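PDB 6OYC: glycosylation Associate Protein 2 from Streptococcus agalactiae serotype V, which probably works with its partner Gap proteins in the accessory Sec system, supporting glycosylation and export of a serine-rich surface glycoprotein. Local coordinates for residues T451-A456 against H480-R485; E187-H192 against P256-N261; Y84-P89 against E100-K105. All coordinates share one frame; numbering follows the deposited sequence.

Contact 1 of 3, residues T451-A456 against H480-R485; sequences TTFALA and HKILGR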
loop_
_atom_site.group_PDB
_atom_site.type_symbol
_atom_site.label_atom_id
_atom_site.label_comp_id
_atom_site.label_asym_id
_atom_site.label_seq_id
_atom_site.Cartn_x
_atom_site.Cartn_y
_atom_site.Cartn_z
ATOM N N THR B 451 -15.544 2.879 22.023
ATOM C CA THR B 451 -15.454 1.740 21.112
ATOM C C THR B 451 -16.463 0.637 21.415
ATOM O O THR B 451 -16.634 0.231 22.568
ATOM C CB THR B 451 -14.047 1.127 21.140
ATOM O OG1 THR B 451 -13.049 2.156 21.158
ATOM C CG2 THR B 451 -13.845 0.258 19.921
ATOM N N THR B 452 -17.086 0.123 20.353
ATOM C CA THR B 452 -17.810 -1.144 20.353
ATOM C C THR B 452 -17.089 -2.141 19.442
ATOM O O THR B 452 -16.582 -1.759 18.385
ATOM C CB THR B 452 -19.248 -0.946 19.855
ATOM O OG1 THR B 452 -19.860 0.151 20.550
ATOM C CG2 THR B 452 -20.075 -2.214 20.038
ATOM N N PHE B 453 -17.051 -3.421 19.826
ATOM C CA PHE B 453 -16.371 -4.450 19.039
ATOM C C PHE B 453 -17.384 -5.380 18.382
ATOM O O PHE B 453 -18.190 -6.012 19.070
ATOM C CB PHE B 453 -15.407 -5.276 19.893
ATOM C CG PHE B 453 -14.199 -4.519 20.354
ATOM C CD1 PHE B 453 -14.255 -3.729 21.489
ATOM C CD2 PHE B 453 -13.002 -4.603 19.661
ATOM C CE1 PHE B 453 -13.137 -3.030 21.926
ATOM C CE2 PHE B 453 -11.881 -3.906 20.092
ATOM C CZ PHE B 453 -11.948 -3.121 21.222
ATOM N N ALA B 454 -17.328 -5.472 17.058
ATOM C CA ALA B 454 -18.020 -6.511 16.313
ATOM C C ALA B 454 -16.994 -7.580 15.983
ATOM O O ALA B 454 -16.033 -7.318 15.255
ATOM C CB ALA B 454 -18.650 -5.963 15.037
ATOM N N LEU B 455 -17.187 -8.774 16.519
ATOM C CA LEU B 455 -16.143 -9.784 16.503
ATOM C C LEU B 455 -16.720 -11.099 16.011
ATOM O O LEU B 455 -17.673 -11.620 16.597
ATOM C CB LEU B 455 -15.542 -9.930 17.896
ATOM C CG LEU B 455 -14.186 -10.587 18.024
ATOM C CD1 LEU B 455 -13.513 -10.004 19.254
ATOM C CD2 LEU B 455 -14.353 -12.088 18.155
ATOM N N ALA B 456 -16.153 -11.628 14.936
ATOM C CA ALA B 456 -16.405 -12.996 14.517
ATOM C C ALA B 456 -15.152 -13.819 14.770
ATOM O O ALA B 456 -14.037 -13.350 14.528
ATOM C CB ALA B 456 -16.801 -13.065 13.043
ATOM N N HIS B 480 -21.532 -5.267 27.322
ATOM C CA HIS B 480 -22.064 -4.899 26.015
ATOM C C HIS B 480 -20.988 -4.523 25.002
ATOM O O HIS B 480 -21.261 -4.548 23.798
ATOM C CB HIS B 480 -23.009 -3.714 26.186
ATOM C CG HIS B 480 -22.378 -2.560 26.899
ATOM N ND1 HIS B 480 -22.132 -2.568 28.256
ATOM C CD2 HIS B 480 -21.907 -1.377 26.441
ATOM C CE1 HIS B 480 -21.553 -1.434 28.605
ATOM N NE2 HIS B 480 -21.406 -0.693 27.522
ATOM N N LYS B 481 -19.783 -4.160 25.453
ATOM C CA LYS B 481 -18.829 -3.523 24.550
ATOM C C LYS B 481 -18.310 -4.477 23.475
ATOM O O LYS B 481 -17.945 -4.024 22.386
ATOM C CB LYS B 481 -17.668 -2.917 25.343
ATOM C CG LYS B 481 -17.805 -1.409 25.565
ATOM C CD LYS B 481 -16.474 -0.759 25.928
ATOM C CE LYS B 481 -16.569 0.767 25.900
ATOM N NZ LYS B 481 -17.565 1.309 26.883
ATOM N N ILE B 482 -18.288 -5.784 23.736
ATOM C CA ILE B 482 -17.800 -6.767 22.770
ATOM C C ILE B 482 -18.942 -7.671 22.362
ATOM O O ILE B 482 -19.426 -8.472 23.169
ATOM C CB ILE B 482 -16.655 -7.609 23.326
ATOM C CG1 ILE B 482 -15.433 -6.756 23.475
ATOM C CG2 ILE B 482 -16.295 -8.733 22.397
ATOM C CD1 ILE B 482 -14.928 -6.873 24.835
ATOM N N LEU B 483 -19.308 -7.614 21.094
ATOM C CA LEU B 483 -20.331 -8.483 20.529
ATOM C C LEU B 483 -19.629 -9.599 19.766
ATOM O O LEU B 483 -19.157 -9.393 18.645
ATOM C CB LEU B 483 -21.254 -7.688 19.616
ATOM C CG LEU B 483 -22.010 -6.492 20.198
ATOM C CD1 LEU B 483 -23.341 -6.357 19.493
ATOM C CD2 LEU B 483 -22.221 -6.627 21.700
ATOM N N GLY B 484 -19.558 -10.777 20.371
ATOM C CA GLY B 484 -19.043 -11.928 19.667
ATOM C C GLY B 484 -20.086 -12.551 18.761
ATOM O O GLY B 484 -21.278 -12.274 18.856
ATOM N N ARG B 485 -19.604 -13.383 17.839
ATOM C CA ARG B 485 -20.467 -14.268 17.053
ATOM C C ARG B 485 -19.554 -15.402 16.578
ATOM O O ARG B 485 -18.904 -15.289 15.539
ATOM C CB ARG B 485 -21.142 -13.574 15.885
ATOM C CG ARG B 485 -21.748 -14.555 14.879
ATOM C CD ARG B 485 -23.001 -14.036 14.176
ATOM N NE ARG B 485 -23.408 -14.963 13.119
ATOM C CZ ARG B 485 -24.332 -14.709 12.195
ATOM N NH1 ARG B 485 -24.971 -13.544 12.181
ATOM N NH2 ARG B 485 -24.613 -15.628 11.279
#

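Contact 2 of 3, residues E187-H192 against P256-N261; sequences ELFLEH and PLHRRN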
loop_
_atom_site.group_PDB
_atom_site.type_symbol
_atom_site.label_atom_id
_atom_site.label_comp_id
_atom_site.label_asym_id
_atom_site.label_seq_id
_atom_site.Cartn_x
_atom_site.Cartn_y
_atom_site.Cartn_z
ATOM N N GLU B 187 9.576 -0.098 -10.264
ATOM C CA GLU B 187 10.056 0.306 -8.966
ATOM C C GLU B 187 10.881 -0.804 -8.346
ATOM O O GLU B 187 10.515 -1.976 -8.408
ATOM C CB GLU B 187 8.882 0.661 -8.047
ATOM C CG GLU B 187 8.331 2.038 -8.284
ATOM C CD GLU B 187 7.228 2.442 -7.291
ATOM O OE1 GLU B 187 6.717 1.582 -6.536
ATOM O OE2 GLU B 187 6.873 3.640 -7.276
ATOM N N LEU B 188 11.981 -0.422 -7.725
ATOM C CA LEU B 188 12.784 -1.312 -6.911
ATOM C C LEU B 188 12.997 -0.645 -5.562
ATOM O O LEU B 188 13.181 0.573 -5.502
ATOM C CB LEU B 188 14.143 -1.592 -7.583
ATOM C CG LEU B 188 14.047 -2.168 -8.998
ATOM C CD1 LEU B 188 15.392 -2.125 -9.712
ATOM C CD2 LEU B 188 13.526 -3.590 -8.940
ATOM N N PHE B 189 13.003 -1.439 -4.487
ATOM C CA PHE B 189 13.443 -0.928 -3.189
ATOM C C PHE B 189 14.095 -2.045 -2.384
ATOM O O PHE B 189 13.475 -3.083 -2.133
ATOM C CB PHE B 189 12.284 -0.318 -2.389
ATOM C CG PHE B 189 12.687 0.095 -1.017
ATOM C CD1 PHE B 189 13.633 1.095 -0.841
ATOM C CD2 PHE B 189 12.168 -0.541 0.098
ATOM C CE1 PHE B 189 14.047 1.471 0.413
ATOM C CE2 PHE B 189 12.576 -0.168 1.360
ATOM C CZ PHE B 189 13.520 0.838 1.518
ATOM N N LEU B 190 15.324 -1.820 -1.952
ATOM C CA LEU B 190 16.102 -2.819 -1.228
ATOM C C LEU B 190 16.145 -2.438 0.251
ATOM O O LEU B 190 16.756 -1.432 0.619
ATOM C CB LEU B 190 17.511 -2.906 -1.804
ATOM C CG LEU B 190 18.518 -3.753 -1.052
ATOM C CD1 LEU B 190 18.128 -5.197 -1.253
ATOM C CD2 LEU B 190 19.963 -3.487 -1.546
ATOM N N GLU B 191 15.496 -3.233 1.092
ATOM C CA GLU B 191 15.684 -3.122 2.531
ATOM C C GLU B 191 17.104 -3.494 2.888
ATOM O O GLU B 191 17.538 -4.619 2.616
ATOM C CB GLU B 191 14.749 -4.065 3.264
ATOM C CG GLU B 191 13.400 -3.560 3.482
ATOM C CD GLU B 191 12.608 -4.538 4.305
ATOM O OE1 GLU B 191 11.501 -4.901 3.830
ATOM O OE2 GLU B 191 13.105 -4.935 5.402
ATOM N N HIS B 192 17.820 -2.593 3.541
ATOM C CA HIS B 192 19.129 -2.976 4.043
ATOM C C HIS B 192 19.532 -2.010 5.132
ATOM O O HIS B 192 18.900 -0.975 5.335
ATOM C CB HIS B 192 20.172 -2.960 2.945
ATOM C CG HIS B 192 20.450 -1.584 2.455
ATOM N ND1 HIS B 192 19.501 -0.841 1.786
ATOM C CD2 HIS B 192 21.542 -0.792 2.578
ATOM C CE1 HIS B 192 20.006 0.346 1.495
ATOM N NE2 HIS B 192 21.236 0.402 1.974
ATOM N N PRO B 256 14.423 -8.083 2.154
ATOM C CA PRO B 256 13.805 -8.302 0.847
ATOM C C PRO B 256 14.144 -7.185 -0.128
ATOM O O PRO B 256 14.288 -6.018 0.245
ATOM C CB PRO B 256 12.300 -8.314 1.159
ATOM C CG PRO B 256 12.200 -8.506 2.645
ATOM C CD PRO B 256 13.424 -7.876 3.215
ATOM N N LEU B 257 14.253 -7.558 -1.400
ATOM C CA LEU B 257 14.277 -6.601 -2.499
ATOM C C LEU B 257 12.872 -6.554 -3.091
ATOM O O LEU B 257 12.397 -7.549 -3.651
ATOM C CB LEU B 257 15.320 -6.998 -3.549
ATOM C CG LEU B 257 15.188 -6.339 -4.922
ATOM C CD1 LEU B 257 15.438 -4.836 -4.797
ATOM C CD2 LEU B 257 16.163 -6.959 -5.935
ATOM N N HIS B 258 12.206 -5.406 -2.957
ATOM C CA HIS B 258 10.858 -5.209 -3.475
ATOM C C HIS B 258 10.920 -4.733 -4.909
ATOM O O HIS B 258 11.731 -3.863 -5.248
ATOM C CB HIS B 258 10.090 -4.165 -2.662
ATOM C CG HIS B 258 9.965 -4.492 -1.213
ATOM N ND1 HIS B 258 8.837 -5.077 -0.682
ATOM C CD2 HIS B 258 10.812 -4.293 -0.176
ATOM C CE1 HIS B 258 8.998 -5.233 0.620
ATOM N NE2 HIS B 258 10.185 -4.760 0.953
ATOM N N ARG B 259 10.001 -5.239 -5.731
ATOM C CA ARG B 259 9.792 -4.686 -7.063
ATOM C C ARG B 259 8.304 -4.460 -7.287
ATOM O O ARG B 259 7.485 -5.315 -6.943
ATOM C CB ARG B 259 10.381 -5.602 -8.142
ATOM C CG ARG B 259 9.708 -6.965 -8.279
ATOM C CD ARG B 259 8.808 -6.927 -9.481
ATOM N NE ARG B 259 8.351 -8.252 -9.854
ATOM C CZ ARG B 259 7.368 -8.481 -10.719
ATOM N NH1 ARG B 259 6.739 -7.463 -11.302
ATOM N NH2 ARG B 259 7.021 -9.721 -11.006
ATOM N N ARG B 260 7.951 -3.303 -7.855
ATOM C CA ARG B 260 6.562 -2.853 -7.924
ATOM C C ARG B 260 6.262 -2.220 -9.275
ATOM O O ARG B 260 7.132 -1.598 -9.901
ATOM C CB ARG B 260 6.245 -1.832 -6.803
ATOM C CG ARG B 260 6.324 -2.428 -5.405
ATOM C CD ARG B 260 6.407 -1.377 -4.284
ATOM N NE ARG B 260 6.681 -2.033 -3.006
ATOM C CZ ARG B 260 7.410 -1.497 -2.036
ATOM N NH1 ARG B 260 7.923 -0.283 -2.191
ATOM N NH2 ARG B 260 7.607 -2.163 -0.907
ATOM N N ASN B 261 5.013 -2.372 -9.722
ATOM C CA ASN B 261 4.514 -1.527 -10.804
ATOM C C ASN B 261 4.401 -0.102 -10.265
ATOM O O ASN B 261 3.655 0.148 -9.311
ATOM C CB ASN B 261 3.161 -2.012 -11.314
ATOM C CG ASN B 261 3.208 -3.406 -11.963
ATOM O OD1 ASN B 261 4.265 -4.054 -12.061
ATOM N ND2 ASN B 261 2.041 -3.876 -12.395
HETATM O O HOH W 1 3.787 1.532 -6.971
HETATM O O HOH W 2 6.612 1.847 -3.872
#

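Contact 3 of 3, residues Y84-P89 against E100-K105; sequences YEVFYP and EFLRSK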
loop_
_atom_site.group_PDB
_atom_site.type_symbol
_atom_site.label_atom_id
_atom_site.label_comp_id
_atom_site.label_asym_id
_atom_site.label_seq_id
_atom_site.Cartn_x
_atom_site.Cartn_y
_atom_site.Cartn_z
ATOM N N TYR B 84 -7.899 11.612 -7.314
ATOM C CA TYR B 84 -6.508 11.499 -7.774
ATOM C C TYR B 84 -6.358 11.479 -9.288
ATOM O O TYR B 84 -5.226 11.403 -9.779
ATOM C CB TYR B 84 -5.826 10.252 -7.198
ATOM C CG TYR B 84 -5.883 10.236 -5.700
ATOM C CD1 TYR B 84 -5.210 11.201 -4.961
ATOM C CD2 TYR B 84 -6.625 9.279 -5.023
ATOM C CE1 TYR B 84 -5.256 11.205 -3.578
ATOM C CE2 TYR B 84 -6.682 9.279 -3.648
ATOM C CZ TYR B 84 -6.003 10.259 -2.926
ATOM O OH TYR B 84 -6.056 10.278 -1.546
ATOM N N GLU B 85 -7.467 11.563 -10.033
ATOM C CA GLU B 85 -7.400 11.652 -11.487
ATOM C C GLU B 85 -7.347 13.086 -11.979
ATOM O O GLU B 85 -7.310 13.315 -13.189
ATOM C CB GLU B 85 -8.588 10.933 -12.135
ATOM C CG GLU B 85 -8.517 9.418 -11.990
ATOM C CD GLU B 85 -9.608 8.689 -12.777
ATOM O OE1 GLU B 85 -10.522 9.355 -13.324
ATOM O OE2 GLU B 85 -9.554 7.442 -12.821
ATOM N N VAL B 86 -7.351 14.060 -11.081
ATOM C CA VAL B 86 -7.416 15.463 -11.458
ATOM C C VAL B 86 -6.067 16.097 -11.163
ATOM O O VAL B 86 -5.435 15.800 -10.137
ATOM C CB VAL B 86 -8.562 16.179 -10.713
ATOM C CG1 VAL B 86 -8.619 17.668 -11.085
ATOM C CG2 VAL B 86 -9.875 15.485 -11.046
ATOM N N PHE B 87 -5.621 16.971 -12.068
ATOM C CA PHE B 87 -4.296 17.558 -11.962
ATOM C C PHE B 87 -4.361 19.067 -12.128
ATOM O O PHE B 87 -5.079 19.580 -12.992
ATOM C CB PHE B 87 -3.360 16.916 -13.000
ATOM C CG PHE B 87 -3.108 15.476 -12.725
ATOM C CD1 PHE B 87 -4.032 14.509 -13.122
ATOM C CD2 PHE B 87 -1.974 15.076 -12.029
ATOM C CE1 PHE B 87 -3.829 13.161 -12.840
ATOM C CE2 PHE B 87 -1.756 13.731 -11.753
ATOM C CZ PHE B 87 -2.689 12.767 -12.161
ATOM N N TYR B 88 -3.574 19.773 -11.317
ATOM C CA TYR B 88 -3.723 21.208 -11.167
ATOM C C TYR B 88 -2.368 21.770 -10.758
ATOM O O TYR B 88 -1.635 21.097 -10.021
ATOM C CB TYR B 88 -4.797 21.509 -10.110
ATOM C CG TYR B 88 -5.072 22.974 -9.831
ATOM C CD1 TYR B 88 -6.034 23.667 -10.560
ATOM C CD2 TYR B 88 -4.399 23.654 -8.814
ATOM C CE1 TYR B 88 -6.300 25.011 -10.311
ATOM C CE2 TYR B 88 -4.663 25.006 -8.552
ATOM C CZ TYR B 88 -5.620 25.671 -9.303
ATOM O OH TYR B 88 -5.903 26.996 -9.071
ATOM N N PRO B 89 -1.991 22.956 -11.233
ATOM C CA PRO B 89 -0.621 23.430 -10.998
ATOM C C PRO B 89 -0.333 23.606 -9.516
ATOM O O PRO B 89 -1.167 24.105 -8.752
ATOM C CB PRO B 89 -0.574 24.767 -11.747
ATOM C CG PRO B 89 -1.669 24.671 -12.744
ATOM C CD PRO B 89 -2.753 23.905 -12.063
ATOM N N GLU B 100 -13.142 23.824 -4.339
ATOM C CA GLU B 100 -14.031 22.759 -3.878
ATOM C C GLU B 100 -13.889 21.536 -4.761
ATOM O O GLU B 100 -13.835 20.400 -4.274
ATOM C CB GLU B 100 -15.492 23.210 -3.890
ATOM C CG GLU B 100 -15.855 24.368 -2.977
ATOM C CD GLU B 100 -17.307 24.821 -3.174
ATOM O OE1 GLU B 100 -17.572 26.046 -3.068
ATOM O OE2 GLU B 100 -18.170 23.947 -3.435
ATOM N N PHE B 101 -13.844 21.761 -6.069
ATOM C CA PHE B 101 -13.648 20.674 -7.013
ATOM C C PHE B 101 -12.337 19.939 -6.739
ATOM O O PHE B 101 -12.330 18.717 -6.540
ATOM C CB PHE B 101 -13.690 21.236 -8.429
ATOM C CG PHE B 101 -13.732 20.188 -9.483
ATOM C CD1 PHE B 101 -14.928 19.599 -9.834
ATOM C CD2 PHE B 101 -12.570 19.779 -10.115
ATOM C CE1 PHE B 101 -14.983 18.632 -10.802
ATOM C CE2 PHE B 101 -12.608 18.800 -11.083
ATOM C CZ PHE B 101 -13.816 18.226 -11.427
ATOM N N LEU B 102 -11.217 20.672 -6.692
ATOM C CA LEU B 102 -9.923 20.032 -6.435
ATOM C C LEU B 102 -9.965 19.198 -5.162
ATOM O O LEU B 102 -9.445 18.074 -5.118
ATOM C CB LEU B 102 -8.820 21.087 -6.338
ATOM C CG LEU B 102 -8.620 21.977 -7.569
ATOM C CD1 LEU B 102 -7.551 23.012 -7.321
ATOM C CD2 LEU B 102 -8.293 21.163 -8.829
ATOM N N ARG B 103 -10.607 19.724 -4.123
ATOM C CA ARG B 103 -10.613 19.029 -2.847
ATOM C C ARG B 103 -11.451 17.765 -2.925
ATOM O O ARG B 103 -11.042 16.705 -2.433
ATOM C CB ARG B 103 -11.123 19.968 -1.759
ATOM C CG ARG B 103 -11.182 19.368 -0.396
ATOM C CD ARG B 103 -11.649 20.416 0.611
ATOM N NE ARG B 103 -12.033 19.785 1.866
ATOM C CZ ARG B 103 -11.155 19.415 2.792
ATOM N NH1 ARG B 103 -9.856 19.628 2.596
ATOM N NH2 ARG B 103 -11.572 18.824 3.908
ATOM N N SER B 104 -12.621 17.843 -3.553
ATOM C CA SER B 104 -13.447 16.649 -3.626
ATOM C C SER B 104 -12.792 15.570 -4.476
ATOM O O SER B 104 -13.110 14.387 -4.310
ATOM C CB SER B 104 -14.834 16.982 -4.175
ATOM O OG SER B 104 -14.786 17.151 -5.573
ATOM N N LYS B 105 -11.879 15.944 -5.369
ATOM C CA LYS B 105 -11.227 14.976 -6.236
ATOM C C LYS B 105 -9.789 14.695 -5.821
ATOM O O LYS B 105 -9.051 14.058 -6.586
ATOM C CB LYS B 105 -11.267 15.456 -7.686
ATOM C CG LYS B 105 -12.665 15.679 -8.221
ATOM C CD LYS B 105 -13.495 14.417 -8.117
ATOM C CE LYS B 105 -14.721 14.499 -9.003
ATOM N NZ LYS B 105 -15.561 13.291 -8.849
#

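Contact 1 of 3, residues T451-A456 against H480-R485
Phe453 and Leu483 carry the polar ladder between residues 451-456 and 480-485. The amide of Phe453 donates its N-H to Lys481 O, N to O 2.8 Å, and the carbonyl of Phe453 accepts from the amide of Leu483, O to N also 2.8 Å; both bonds are nearly straight. One step on, Leu455 N reaches Leu483 O at 3.0 Å with more bend. The last rung, Arg485 N to Leu455 O, is weak, with an N-H...O angle of only 118°, and a CA-H...O contact from Gly484 CA to Leu455 O accompanies it.

This is parallel pairing of strands 452-458 and 482-487, joined through helix 467-473 as a beta-alpha-beta crossover at one edge of the mixed sheet of an alpha/beta-hydrolase-like domain. Strand 388-392 pairs with the other side of residues 452-456.

Phe453, Leu455 and Ile482 lie on the face that meets the crossover helix, where Phe468 touches both Leu455 and Ile482. Phe453 CG stands anti to its carbonyl carbon (chi1 -69°), which starts the ring off beside Ile482; the two side chains point the same way, CD1 of the ring 3.8 Å from Ile482 CG1, while Lys481 O sits at the ring edge. On the reverse face, Ala454, Ala456 and Arg485 meet Trp501 of helix 495-514. Beyond the ladder, the aliphatic chain of Lys481 passes the carbonyl of Thr451, with CE 3.4 Å from Thr451 O.

Contact 2 of 3, residues E187-H192 against P256-N261
His258 and Glu191 meet in a nearly straight hydrogen bond, His258 NE2 to Glu191 OE1 at 3.2 Å. The acceptor uses the anti lone pair of the carboxylate, and carboxylate and imidazole lie only 20° from coplanar. The backbones that carry them, strands 185-195 and 251-262, are zipped as antiparallel neighbours: Phe189 and His258 form a hydrogen-bonded pair, with both N-to-O distances 2.8 Å, and Glu187 pairs likewise with Arg260.

Packing is tight along this buried strand core. Glu191 lies obliquely against the proline, its CD 3.6 Å from Pro256 CD. His258 CG is anti to its carbonyl carbon (chi1 -58°), which starts the ring beside Phe189, its edge at Phe189 O. On the other face Leu190 and Leu257 cross at about a right angle, and Leu188 CD2 rests on Arg259 CB.

Only the meeting of carboxylate and guanidinium is indirect at Glu187. Glu187 OE1 packs on Arg260 CB but stays 4.9 Å from Arg260 NH1, and a water donates to Glu187 OE1 at 2.7 Å and accepts from Arg260 NH1. The open side belongs to the partly exposed Arg259 and Asn261, which reach a bound glycerol, probably from the crystallisation liquor.

Tyr157 bonds Glu191 OE2, Glu308 receives both His258 ND1 and Arg260 NE, and Glu283 makes a salt bridge with Arg260. Carboxylates at both ring nitrogens fix the rotation of His258 and would favour its protonation, while Arg260 NH2, 3.1 Å above the His258 ring plane toward its rim, would probably offset that bias.

Contact 3 of 3, residues Y84-P89 against E100-K105
Leu102 and Tyr88 form the tightest apolar meeting between residues 84-89 and 100-105. Followed outward, the CB of Leu102 makes no close approach to the strand segment, and neither does CG, which is anti to the carbonyl carbon (chi1 -59°); the two methyls do the touching. CD2 lies against the root of the tyrosine, 3.7 Å from Tyr88 CB, and also approaches Val86 CG1. CD1 goes over the ring: it stands 3.4 Å from the centroid of Tyr88 and only 8° off the ring normal, a CH-pi contact over the centre of the face. Pro89 CD lies on the opposite face of that ring, toward the rim. Ala94 and Ala107 are further neighbours of the leucine, and the phenol hydroxyl is tied to Gln68 O.

These residues belong to a beta-alpha-beta unit, strand 86-89, helix 96-104 and strand 108-110, at one edge of the five-stranded parallel sheet near the N-terminus. Helix and strand segments run at 130° to one another, their axes 9.3 Å apart at closest approach, and side chains fill the gap.

Val86 points toward the helix and spreads its methyls over separate partners. CG1, anti to the backbone N, meets the edge of the Phe101 ring, 4.1 Å from CE2, while CG2 packs on Lys105 CB at 3.6 Å. Lys105 then leads away, and its NZ bonds the carbonyls of Ser78 and Phe81. Its own carbonyl, just past the helix end, takes the amide of Tyr84, Lys105 O to Tyr84 N 2.8 Å. Further back, Phe101 O accepts from both Lys105 N and the hydroxyl of Ser104.

The three contacts hold separate parts of the chain together and share no element. Contacts 1 and 3 each belong to a beta-alpha-beta unit at a sheet edge, yet contact 1 joins the two strands of its unit, whereas contact 3 joins a strand to its helix; backbone bonds dominate the former and apolar side chains the latter. The centre of contact 2 is nearest that of the chain, about 13 Å away, and the contact couples strands far apart in sequence within an antiparallel sheet. It alone buries a cluster of charged groups around one imidazole. Contact 1, its centre about 28 Å out, is partly exposed; contact 3, at about 21 Å, is buried. The centres of contacts 1 and 2 are about 39 Å apart.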